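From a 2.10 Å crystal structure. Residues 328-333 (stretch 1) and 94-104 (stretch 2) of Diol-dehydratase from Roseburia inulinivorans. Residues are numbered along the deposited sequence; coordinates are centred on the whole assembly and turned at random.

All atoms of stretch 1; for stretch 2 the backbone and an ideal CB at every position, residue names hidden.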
ATOM      1  N   LYS A 328      25.080  15.455  -6.269  1.00 11.72           N
ATOM      2  CA  LYS A 328      24.507  14.139  -6.072  1.00 11.12           C
ATOM      3  C   LYS A 328      25.517  13.071  -6.462  1.00 11.41           C
ATOM      4  O   LYS A 328      26.061  13.104  -7.559  1.00 13.31           O
ATOM      5  CB  LYS A 328      23.224  13.990  -6.909  1.00 11.16           C
ATOM      6  CG  LYS A 328      22.564  12.610  -6.903  1.00 13.12           C
ATOM      7  CD  LYS A 328      21.285  12.667  -7.795  1.00 14.51           C
ATOM      8  CE  LYS A 328      20.564  11.313  -7.970  1.00 13.83           C
ATOM      9  NZ  LYS A 328      19.287  11.505  -8.784  1.00 12.95           N
ATOM     10  N   CYS A 329      25.753  12.103  -5.587  1.00 12.59           N
ATOM     11  CA  CYS A 329      26.684  11.037  -5.949  1.00 12.11           C
ATOM     12  C   CYS A 329      25.925   9.817  -6.445  1.00 13.10           C
ATOM     13  O   CYS A 329      25.048   9.310  -5.761  1.00 16.72           O
ATOM     14  CB  CYS A 329      27.587  10.659  -4.761  1.00 12.69           C
ATOM     15  SG  CYS A 329      28.735   9.308  -5.149  1.00 16.16           S
ATOM     16  N   ARG A 330      26.262   9.365  -7.645  1.00 15.85           N
ATOM     17  CA  ARG A 330      25.654   8.182  -8.245  1.00 16.90           C
ATOM     18  C   ARG A 330      26.700   7.079  -8.309  1.00 13.06           C
ATOM     19  O   ARG A 330      27.883   7.379  -8.373  1.00 13.63           O
ATOM     20  CB  ARG A 330      25.119   8.485  -9.656  1.00 13.85           C
ATOM     21  CG  ARG A 330      24.184   9.698  -9.733  1.00 14.60           C
ATOM     22  CD  ARG A 330      23.772  10.041 -11.174  1.00 13.00           C
ATOM     23  NE  ARG A 330      22.901  11.216 -11.195  1.00 12.20           N
ATOM     24  CZ  ARG A 330      23.341  12.473 -11.166  1.00 15.54           C
ATOM     25  NH1 ARG A 330      24.653  12.727 -11.118  1.00 14.62           N
ATOM     26  NH2 ARG A 330      22.477  13.480 -11.165  1.00 13.69           N
ATOM     27  N   ASP A 331      26.268   5.818  -8.325  1.00 16.17           N
ATOM     28  CA  ASP A 331      27.207   4.693  -8.456  1.00 15.84           C
ATOM     29  C   ASP A 331      27.983   4.836  -9.756  1.00 17.10           C
ATOM     30  O   ASP A 331      27.479   5.415 -10.710  1.00 18.58           O
ATOM     31  CB  ASP A 331      26.490   3.338  -8.420  1.00 12.75           C
ATOM     32  CG  ASP A 331      25.632   3.096  -9.656  1.00 16.17           C
ATOM     33  OD1 ASP A 331      26.144   2.531 -10.637  1.00 17.36           O
ATOM     34  OD2 ASP A 331      24.450   3.478  -9.646  1.00 13.92           O
ATOM     35  N   ALA A 332      29.190   4.286  -9.785  1.00 14.24           N
ATOM     36  CA  ALA A 332      30.138   4.552 -10.871  1.00 18.17           C
ATOM     37  C   ALA A 332      29.566   4.263 -12.254  1.00 18.33           C
ATOM     38  O   ALA A 332      29.726   5.069 -13.168  1.00 18.15           O
ATOM     39  CB  ALA A 332      31.422   3.752 -10.656  1.00 20.42           C
ATOM     40  N   ALA A 333      28.888   3.128 -12.403  1.00 16.23           N
ATOM     41  CA  ALA A 333      28.283   2.778 -13.682  1.00 17.08           C
ATOM     42  C   ALA A 333      27.198   3.797 -14.059  1.00 17.15           C
ATOM     43  O   ALA A 333      27.196   4.313 -15.174  1.00 16.91           O
ATOM     44  CB  ALA A 333      27.707   1.346 -13.644  1.00 16.59           C
ATOM     45  N   UNK A  94      23.875   0.115  -0.879  1.00 13.79           N
ATOM     46  CA  UNK A  94      24.905  -0.903  -0.992  1.00 14.80           C
ATOM     47  C   UNK A  94      25.950  -0.517  -2.042  1.00 18.92           C
ATOM     48  O   UNK A  94      27.122  -0.810  -1.856  1.00 15.73           O
ATOM     49  CB  UNK A  94      24.276  -2.253  -1.341  1.00 14.80           C
ATOM     50  N   UNK A  95      25.532   0.151  -3.123  1.00 14.90           N
ATOM     51  CA  UNK A  95      26.487   0.568  -4.161  1.00 14.79           C
ATOM     52  C   UNK A  95      27.544   1.500  -3.576  1.00 15.47           C
ATOM     53  O   UNK A  95      28.705   1.459  -3.965  1.00 17.34           O
ATOM     54  CB  UNK A  95      25.760   1.259  -5.316  1.00 14.79           C
ATOM     55  N   UNK A  96      27.130   2.342  -2.641  1.00 16.42           N
ATOM     56  CA  UNK A  96      28.002   3.380  -2.109  1.00 17.14           C
ATOM     57  C   UNK A  96      29.020   2.787  -1.141  1.00 16.73           C
ATOM     58  O   UNK A  96      30.194   3.126  -1.186  1.00 18.32           O
ATOM     59  CB  UNK A  96      27.178   4.466  -1.414  1.00 17.14           C
ATOM     60  N   UNK A  97      28.562   1.896  -0.271  1.00 15.35           N
ATOM     61  CA  UNK A  97      29.462   1.193   0.623  1.00 19.39           C
ATOM     62  C   UNK A  97      30.497   0.414  -0.171  1.00 18.55           C
ATOM     63  O   UNK A  97      31.643   0.363   0.225  1.00 18.48           O
ATOM     64  CB  UNK A  97      28.681   0.257   1.547  1.00 19.39           C
ATOM     65  N   UNK A  98      30.095  -0.156  -1.308  1.00 16.62           N
ATOM     66  CA  UNK A  98      31.015  -0.917  -2.152  1.00 15.20           C
ATOM     67  C   UNK A  98      32.057  -0.024  -2.828  1.00 22.56           C
ATOM     68  O   UNK A  98      33.058  -0.519  -3.332  1.00 22.59           O
ATOM     69  CB  UNK A  98      30.229  -1.688  -3.215  1.00 15.20           C
ATOM     70  N   UNK A  99      31.817   1.282  -2.852  1.00 20.58           N
ATOM     71  CA  UNK A  99      32.748   2.207  -3.496  1.00 20.84           C
ATOM     72  C   UNK A  99      33.511   3.069  -2.496  1.00 18.45           C
ATOM     73  O   UNK A  99      34.145   4.040  -2.889  1.00 17.87           O
ATOM     74  CB  UNK A  99      31.991   3.108  -4.473  1.00 20.84           C
ATOM     75  N   UNK A 100      33.431   2.739  -1.211  1.00 14.62           N
ATOM     76  CA  UNK A 100      34.094   3.558  -0.188  1.00 21.27           C
ATOM     77  C   UNK A 100      35.569   3.850  -0.494  1.00 20.66           C
ATOM     78  O   UNK A 100      36.040   4.956  -0.266  1.00 21.56           O
ATOM     79  CB  UNK A 100      33.992   2.858   1.169  1.00 21.27           C
ATOM     80  N   UNK A 101      36.286   2.853  -0.995  1.00 19.42           N
ATOM     81  CA  UNK A 101      37.728   2.977  -1.184  1.00 24.69           C
ATOM     82  C   UNK A 101      38.105   3.541  -2.554  1.00 23.59           C
ATOM     83  O   UNK A 101      39.260   3.917  -2.775  1.00 20.04           O
ATOM     84  CB  UNK A 101      38.391   1.611  -0.994  1.00 24.69           C
ATOM     85  N   UNK A 102      37.136   3.615  -3.465  1.00 19.25           N
ATOM     86  CA  UNK A 102      37.423   3.975  -4.859  1.00 19.61           C
ATOM     87  C   UNK A 102      36.757   5.263  -5.357  1.00 20.87           C
ATOM     88  O   UNK A 102      37.139   5.795  -6.398  1.00 19.28           O
ATOM     89  CB  UNK A 102      36.990   2.821  -5.766  1.00 19.61           C
ATOM     90  N   UNK A 103      35.750   5.750  -4.639  1.00 19.36           N
ATOM     91  CA  UNK A 103      34.953   6.846  -5.155  1.00 17.41           C
ATOM     92  C   UNK A 103      35.771   8.140  -5.242  1.00 20.40           C
ATOM     93  O   UNK A 103      35.511   8.978  -6.098  1.00 18.10           O
ATOM     94  CB  UNK A 103      33.720   7.056  -4.274  1.00 17.41           C
ATOM     95  N   UNK A 104      36.793   8.283  -4.401  1.00 20.46           N
ATOM     96  CA  UNK A 104      37.600   9.507  -4.415  1.00 17.69           C
ATOM     97  C   UNK A 104      38.409   9.649  -5.702  1.00 18.74           C
ATOM     98  O   UNK A 104      38.708  10.754  -6.127  1.00 20.04           O
ATOM     99  CB  UNK A 104      38.543   9.527  -3.210  1.00 17.69           C
TER

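Position 94 opens the stretch in helical geometry (phi/psi -59/-35), and its CB has nothing of stretch 1 within 5.5 Å. Stretch 1 sets no requirement here, so many helix-compatible residues would serve; the deposited one is E94, whose carboxylate is hydrogen-bonded elsewhere in the structure.

Position 95 is different. Its CA lies 6.0 Å from the CA of D331, its CA-to-CB bond points toward stretch 1, and its ideal CB is 3.8 Å from D331 CB. The extended chain from C329 to D331 runs past this point, offering a run of peptide backbone and the CA and CB of D331, which a broad, flat side chain could cover; a small one would reach little beyond D331. The residue is W95. With chi1 in the p well, its indole lies along that backbone: CE3 is 3.4 Å from D331 CA, D331 N sits over one ring face, and CH2 comes within 3.2 Å of C329 O. The sulfur of C329 meets the edge of the six-membered ring, SG lying 3.8 Å from CH2.

At 96 the CB points sideways, with no atom of stretch 1 nearby, and a medium apolar residue is one of several possibilities. L96 approaches more closely at its tip but makes no contact. Positions 97 and 98 are out of reach and little constrained: E97 begins a type I turn that ends at 100, and A98 occupies its second place.

Position 99 points toward stretch 1, yet its CB is too distant to touch it. Across the gap, the backbone N of A332 is a donor at the start of a helix, so a side chain with an acceptor at its end and enough length to span the gap would suit, glutamate or glutamine above all. E99 does this: A332 N donates to OE2 at 2.8 Å, with a nearly straight N-H...O angle of 159°. The same OE2 packs 3.3 Å from D331 CA, beside W95.

Positions 100, 101 and 102 point to nothing in stretch 1, which leaves the choice open; they hold F100, E101 and T102. The backbone N of T102 donates to E99 O, as does that of 103, closing a tight, helix-like turn on E99 O.

The CA-to-CB bond at 103 runs sideways, and the sulfur of C329 lies within reach of a branch, so a modest apolar side chain such as valine, leucine or isoleucine would fit. V103 places CG2 4.2 Å from C329 SG, a light apolar contact. Position 104 is out of reach again, and E104 is free of any demand from stretch 1.

Stretch 2, residues 94-104: EWLEAEFETVE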
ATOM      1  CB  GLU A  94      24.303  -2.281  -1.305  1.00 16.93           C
ATOM      2  CG  GLU A  94      23.683  -2.930  -0.064  1.00 21.10           C
ATOM      3  CD  GLU A  94      23.065  -4.297  -0.314  1.00 31.81           C
ATOM      4  OE1 GLU A  94      23.187  -4.831  -1.432  1.00 33.21           O
ATOM      5  OE2 GLU A  94      22.455  -4.842   0.625  1.00 33.92           O
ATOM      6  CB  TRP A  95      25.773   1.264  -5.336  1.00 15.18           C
ATOM      7  CG  TRP A  95      25.093   2.558  -4.952  1.00 14.96           C
ATOM      8  CD1 TRP A  95      23.785   2.717  -4.593  1.00 17.19           C
ATOM      9  CD2 TRP A  95      25.686   3.863  -4.873  1.00 13.87           C
ATOM     10  NE1 TRP A  95      23.526   4.031  -4.298  1.00 15.42           N
ATOM     11  CE2 TRP A  95      24.673   4.758  -4.466  1.00 16.02           C
ATOM     12  CE3 TRP A  95      26.969   4.363  -5.111  1.00 14.97           C
ATOM     13  CZ2 TRP A  95      24.906   6.119  -4.278  1.00 15.27           C
ATOM     14  CZ3 TRP A  95      27.199   5.717  -4.932  1.00 13.81           C
ATOM     15  CH2 TRP A  95      26.175   6.581  -4.527  1.00 15.23           C
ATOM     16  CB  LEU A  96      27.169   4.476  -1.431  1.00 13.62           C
ATOM     17  CG  LEU A  96      27.961   5.559  -0.698  1.00 15.73           C
ATOM     18  CD1 LEU A  96      29.000   6.212  -1.615  1.00 16.75           C
ATOM     19  CD2 LEU A  96      27.020   6.596  -0.110  1.00 15.31           C
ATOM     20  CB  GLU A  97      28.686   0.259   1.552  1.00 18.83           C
ATOM     21  CG  GLU A  97      27.783   1.004   2.505  1.00 17.21           C
ATOM     22  CD  GLU A  97      27.139   0.091   3.531  1.00 19.56           C
ATOM     23  OE1 GLU A  97      27.376  -1.124   3.473  1.00 21.29           O
ATOM     24  OE2 GLU A  97      26.406   0.596   4.395  1.00 19.05           O
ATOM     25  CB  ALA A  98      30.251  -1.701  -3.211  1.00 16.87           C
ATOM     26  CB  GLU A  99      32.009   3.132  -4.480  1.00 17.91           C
ATOM     27  CG  GLU A  99      31.495   2.432  -5.717  1.00 18.48           C
ATOM     28  CD  GLU A  99      30.976   3.396  -6.784  1.00 20.75           C
ATOM     29  OE1 GLU A  99      31.637   4.426  -7.065  1.00 16.24           O
ATOM     30  OE2 GLU A  99      29.907   3.101  -7.354  1.00 18.31           O
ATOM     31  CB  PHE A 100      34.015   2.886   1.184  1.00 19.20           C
ATOM     32  CG  PHE A 100      32.753   3.182   1.946  1.00 22.12           C
ATOM     33  CD1 PHE A 100      31.825   4.088   1.464  1.00 20.24           C
ATOM     34  CD2 PHE A 100      32.503   2.548   3.161  1.00 17.86           C
ATOM     35  CE1 PHE A 100      30.677   4.360   2.166  1.00 18.74           C
ATOM     36  CE2 PHE A 100      31.362   2.812   3.860  1.00 18.27           C
ATOM     37  CZ  PHE A 100      30.443   3.724   3.366  1.00 19.18           C
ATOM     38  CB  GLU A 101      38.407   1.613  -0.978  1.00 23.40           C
ATOM     39  CG  GLU A 101      38.106   0.995   0.382  1.00 23.07           C
ATOM     40  CD  GLU A 101      38.328   1.988   1.509  1.00 24.80           C
ATOM     41  OE1 GLU A 101      39.465   2.477   1.640  1.00 30.29           O
ATOM     42  OE2 GLU A 101      37.369   2.302   2.244  1.00 27.06           O
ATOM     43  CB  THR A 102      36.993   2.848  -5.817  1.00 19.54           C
ATOM     44  OG1 THR A 102      35.608   2.549  -5.612  1.00 20.16           O
ATOM     45  CG2 THR A 102      37.822   1.581  -5.578  1.00 23.49           C
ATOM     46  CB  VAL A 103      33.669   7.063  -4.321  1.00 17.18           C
ATOM     47  CG1 VAL A 103      33.984   7.474  -2.885  1.00 15.53           C
ATOM     48  CG2 VAL A 103      32.742   8.074  -5.007  1.00 15.24           C
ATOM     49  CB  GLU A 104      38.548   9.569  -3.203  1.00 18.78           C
ATOM     50  CG  GLU A 104      39.364  10.871  -3.139  1.00 19.69           C
ATOM     51  CD  GLU A 104      40.220  11.006  -1.887  1.00 22.23           C
ATOM     52  OE1 GLU A 104      40.036  10.231  -0.932  1.00 24.11           O
ATOM     53  OE2 GLU A 104      41.072  11.909  -1.857  1.00 25.35           O
TER
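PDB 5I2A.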